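Local structure of putative cytoplasmic protein (Salmonella enterica subsp. enterica serovar Typhimurium, 4IQN) at residues Arg36-Lys39 with Asn45-Thr48; Ser80-Asn83 with Ile87-Tyr90. The protein is of unknown function, a putative cytoplasmic protein that belongs to a family named only as a domain of unknown function, DUF5066. All blocks are in the same frame, centred on the assembly; numbering follows the deposited sequence.

Interaction 1. Residues Arg36-Lys39 with Asn45-Thr48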
loop_
_atom_site.group_PDB
_atom_site.type_symbol
_atom_site.label_atom_id
_atom_site.label_comp_id
_atom_site.label_asym_id
_atom_site.label_seq_id
_atom_site.Cartn_x
_atom_site.Cartn_y
_atom_site.Cartn_z
ATOM N N ARG A 36 -13.865 -5.481 4.196
ATOM C CA ARG A 36 -12.984 -6.620 3.986
ATOM C C ARG A 36 -12.110 -6.275 2.785
ATOM O O ARG A 36 -12.397 -5.316 2.061
ATOM C CB ARG A 36 -13.808 -7.878 3.694
ATOM C CG ARG A 36 -14.745 -8.279 4.833
ATOM C CD ARG A 36 -14.085 -9.103 5.921
ATOM N NE ARG A 36 -13.661 -10.386 5.378
ATOM C CZ ARG A 36 -12.961 -11.302 6.033
ATOM N NH1 ARG A 36 -12.589 -11.106 7.296
ATOM N NH2 ARG A 36 -12.632 -12.424 5.407
ATOM N N VAL A 37 -11.049 -7.041 2.555
ATOM C CA VAL A 37 -10.233 -6.840 1.353
ATOM C C VAL A 37 -10.073 -8.184 0.624
ATOM O O VAL A 37 -9.913 -9.241 1.266
ATOM C CB VAL A 37 -8.852 -6.165 1.691
ATOM C CG1 VAL A 37 -8.123 -6.939 2.742
ATOM C CG2 VAL A 37 -8.000 -5.975 0.422
ATOM N N ARG A 38 -10.122 -8.160 -0.712
ATOM C CA ARG A 38 -9.732 -9.354 -1.479
ATOM C C ARG A 38 -8.359 -9.881 -1.053
ATOM O O ARG A 38 -7.447 -9.090 -0.786
ATOM C CB ARG A 38 -9.784 -9.075 -2.981
ATOM C CG ARG A 38 -11.206 -8.905 -3.492
ATOM C CD ARG A 38 -11.906 -10.234 -3.577
ATOM N NE ARG A 38 -13.200 -10.124 -4.274
ATOM C CZ ARG A 38 -13.334 -10.140 -5.590
ATOM N NH1 ARG A 38 -12.262 -10.263 -6.372
ATOM N NH2 ARG A 38 -14.548 -10.042 -6.133
ATOM N N LYS A 39 -8.224 -11.203 -0.945
ATOM C CA LYS A 39 -6.967 -11.838 -0.543
ATOM C C LYS A 39 -5.948 -11.893 -1.685
ATOM O O LYS A 39 -4.735 -11.822 -1.436
ATOM C CB LYS A 39 -7.243 -13.252 -0.019
ATOM C CG LYS A 39 -6.067 -14.107 0.434
ATOM C CD LYS A 39 -5.381 -13.609 1.705
ATOM C CE LYS A 39 -4.203 -14.496 2.146
ATOM N NZ LYS A 39 -4.619 -15.695 2.903
ATOM N N ASN A 45 -10.946 -14.291 -8.272
ATOM C CA ASN A 45 -10.902 -14.988 -6.997
ATOM C C ASN A 45 -11.620 -14.156 -5.932
ATOM O O ASN A 45 -11.146 -13.130 -5.593
ATOM C CB ASN A 45 -9.462 -15.236 -6.570
ATOM C CG ASN A 45 -9.355 -16.216 -5.445
ATOM O OD1 ASN A 45 -10.182 -16.236 -4.532
ATOM N ND2 ASN A 45 -8.298 -17.012 -5.471
ATOM N N THR A 46 -12.758 -14.613 -5.415
ATOM C CA THR A 46 -13.562 -13.769 -4.514
ATOM C C THR A 46 -13.198 -13.906 -3.019
ATOM O O THR A 46 -13.867 -13.323 -2.171
ATOM C CB THR A 46 -15.059 -14.071 -4.683
ATOM O OG1 THR A 46 -15.275 -15.421 -4.307
ATOM C CG2 THR A 46 -15.491 -13.911 -6.140
ATOM N N GLU A 47 -12.168 -14.684 -2.685
ATOM C CA GLU A 47 -11.793 -14.858 -1.298
ATOM C C GLU A 47 -11.387 -13.532 -0.714
ATOM O O GLU A 47 -10.663 -12.764 -1.342
ATOM C CB GLU A 47 -10.696 -15.904 -1.123
ATOM C CG GLU A 47 -10.317 -16.141 0.342
ATOM C CD GLU A 47 -9.344 -17.303 0.541
ATOM O OE1 GLU A 47 -9.051 -18.031 -0.443
ATOM O OE2 GLU A 47 -8.871 -17.488 1.693
ATOM N N THR A 48 -11.841 -13.267 0.498
ATOM C CA THR A 48 -11.486 -12.026 1.188
ATOM C C THR A 48 -10.789 -12.337 2.501
ATOM O O THR A 48 -10.767 -13.505 2.962
ATOM C CB THR A 48 -12.733 -11.170 1.469
ATOM O OG1 THR A 48 -13.569 -11.868 2.380
ATOM C CG2 THR A 48 -13.539 -10.905 0.198
#
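R36 reaches T48 because its side chain is bent at chi2 (-84°) and again at chi3, which swings the guanidinium across the T48 side chain at about a right angle; T48 offers OG1 to it from a position between its own backbone N and carbonyl carbon (chi1 65°). The two residues sit on neighbouring antiparallel strands, 36-38 and 48-49, which form a beta hairpin with a nine-residue loop, 39-47, at one edge of a three-stranded mixed sheet. R36 NH2 donates to T48 OG1 over 3.2 Å, with the hydroxyl oxygen almost in the guanidinium plane, and a weak bond from R36 NE ends on the same oxygen. NH1 has a partner of its own, a salt bridge to E50, beside the two nitrogens that meet T48.

Along the backbones, R38 and T48 form a non-hydrogen-bonded antiparallel pair with CA atoms 4.2 Å apart, and their side chains diverge. On one side of that pair K39 N gives a nearly straight 2.9 Å bond to E47 O. E47 O also takes a CA-H contact from R38, while T48 CA lies 3.2 Å from V37 O in a second contact of this kind. The R38 side chain lies along the backbone of N45 and T46, laying one guanidinium face against T46 CA, near the rim of the group. Its NH1 donates to the carbonyl of P43, in the same loop. Also within the loop, N45 forms an Asx turn: E47 N donates to N45 OD1 at 3.1 Å, the donor 16° from the amide's carbonyl plane.

Interaction 2. Residues Ser80-Asn83 with Ile87-Tyr90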
loop_
_atom_site.group_PDB
_atom_site.type_symbol
_atom_site.label_atom_id
_atom_site.label_comp_id
_atom_site.label_asym_id
_atom_site.label_seq_id
_atom_site.Cartn_x
_atom_site.Cartn_y
_atom_site.Cartn_z
ATOM N N SER A 80 -11.701 1.549 -4.766
ATOM C CA SER A 80 -11.745 0.084 -4.935
ATOM C C SER A 80 -12.812 -0.610 -4.079
ATOM O O SER A 80 -12.967 -1.815 -4.148
ATOM C CB SER A 80 -10.365 -0.546 -4.647
ATOM O OG SER A 80 -9.465 -0.273 -5.687
ATOM N N ILE A 81 -13.526 0.158 -3.269
ATOM C CA ILE A 81 -14.481 -0.378 -2.311
ATOM C C ILE A 81 -15.805 -0.592 -3.030
ATOM O O ILE A 81 -16.361 0.350 -3.562
ATOM C CB ILE A 81 -14.700 0.595 -1.129
ATOM C CG1 ILE A 81 -13.395 0.823 -0.349
ATOM C CG2 ILE A 81 -15.749 0.040 -0.177
ATOM C CD1 ILE A 81 -13.528 1.737 0.848
ATOM N N ASP A 82 -16.314 -1.820 -3.029
ATOM C CA ASP A 82 -17.618 -2.106 -3.613
ATOM C C ASP A 82 -18.785 -1.912 -2.632
ATOM O O ASP A 82 -18.567 -1.536 -1.496
ATOM C CB ASP A 82 -17.631 -3.499 -4.278
ATOM C CG ASP A 82 -17.644 -4.669 -3.300
ATOM O OD1 ASP A 82 -18.038 -4.510 -2.156
ATOM O OD2 ASP A 82 -17.276 -5.792 -3.734
ATOM N N ASN A 83 -20.015 -2.149 -3.124
ATOM C CA ASN A 83 -21.245 -2.158 -2.344
ATOM C C ASN A 83 -21.312 -3.011 -1.098
ATOM O O ASN A 83 -21.976 -2.649 -0.107
ATOM C CB ASN A 83 -22.375 -2.665 -3.243
ATOM C CG ASN A 83 -22.941 -1.586 -4.066
ATOM O OD1 ASN A 83 -22.567 -0.428 -3.903
ATOM N ND2 ASN A 83 -23.849 -1.937 -4.966
ATOM N N ILE A 87 -12.888 -4.316 -0.494
ATOM C CA ILE A 87 -11.838 -3.600 -1.226
ATOM C C ILE A 87 -11.249 -4.552 -2.252
ATOM O O ILE A 87 -10.617 -5.539 -1.885
ATOM C CB ILE A 87 -10.716 -3.124 -0.282
ATOM C CG1 ILE A 87 -11.286 -2.182 0.800
ATOM C CG2 ILE A 87 -9.637 -2.434 -1.085
ATOM C CD1 ILE A 87 -10.332 -1.810 1.928
ATOM N N HIS A 88 -11.479 -4.262 -3.530
ATOM C CA HIS A 88 -10.940 -5.093 -4.616
ATOM C C HIS A 88 -9.439 -4.779 -4.756
ATOM O O HIS A 88 -8.999 -3.706 -4.391
ATOM C CB HIS A 88 -11.684 -4.830 -5.908
ATOM C CG HIS A 88 -13.081 -5.377 -5.904
ATOM N ND1 HIS A 88 -13.494 -6.368 -6.764
ATOM C CD2 HIS A 88 -14.134 -5.109 -5.101
ATOM C CE1 HIS A 88 -14.757 -6.667 -6.507
ATOM N NE2 HIS A 88 -15.165 -5.921 -5.497
ATOM N N SER A 89 -8.678 -5.759 -5.217
ATOM C CA SER A 89 -7.250 -5.598 -5.359
ATOM C C SER A 89 -6.905 -4.522 -6.384
ATOM O O SER A 89 -7.576 -4.310 -7.376
ATOM C CB SER A 89 -6.525 -6.940 -5.691
ATOM O OG SER A 89 -5.098 -6.729 -5.794
ATOM N N TYR A 90 -5.786 -3.861 -6.132
ATOM C CA TYR A 90 -5.187 -2.977 -7.088
ATOM C C TYR A 90 -4.162 -3.810 -7.837
ATOM O O TYR A 90 -3.624 -4.778 -7.301
ATOM C CB TYR A 90 -4.469 -1.876 -6.313
ATOM C CG TYR A 90 -3.963 -0.708 -7.083
ATOM C CD1 TYR A 90 -4.779 0.408 -7.318
ATOM C CD2 TYR A 90 -2.619 -0.672 -7.555
ATOM C CE1 TYR A 90 -4.308 1.504 -8.016
ATOM C CE2 TYR A 90 -2.163 0.412 -8.268
ATOM C CZ TYR A 90 -3.004 1.497 -8.463
ATOM O OH TYR A 90 -2.579 2.594 -9.112
HETATM O O HOH W 1 -9.221 -2.010 -7.626
#
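I81 and I87 face each other in a single backbone bridge, CA to CA 4.3 Å, next to which H88 N donates to S80 O over 2.9 Å; the N-H points almost straight at the oxygen but arrives from above the carbonyl plane. The two isoleucines run side by side in the same direction and touch through I81 CG1 and I87 CG1, 3.8 Å apart.

The other side-chain link is polar. D82 holds CG between its backbone N and carbonyl carbon (chi1 73°), and OD2 thereby receives H88 NE2 at 2.8 Å. The carboxylate lies at the edge of the imidazole, close to its plane, yet the two planes are 71° apart and the nitrogen meets OD2 on the anti side, 31° out of the carboxylate plane. D82 OD1 accepts from V86 N, so the carboxylate is fixed at both oxygens and probably helps fix how the ring is turned. Further along, one water joins S80 OG (2.6 Å) to S89 O, to which it donates.

Together these bonds close the short connection 84-86 that leads into strand 86-87, with a His-carboxylate hydrogen bond tying the residue after the strand to the loop before it.

Overall arrangement
From the N terminus, the chain first runs through strand 36-38 and doubles back within a few residues into strand 48-49; interaction 1 closes that short loop. After a long excursion it returns at 80-83, and interaction 2 closes the short connection 84-86 that leads into strand 86-87. The loops follow in series and neither encloses the other, but they meet in one sheet of order 48-49, 36-38, 86-87. Strand 36-38 is the central one: it pairs antiparallel with 48-49 and parallel with 86-87, where R36 O and R38 N probably bond to I87 N and O. The R38 guanidinium also packs against H88, linking the two contacts, whose centres are about 9 Å apart.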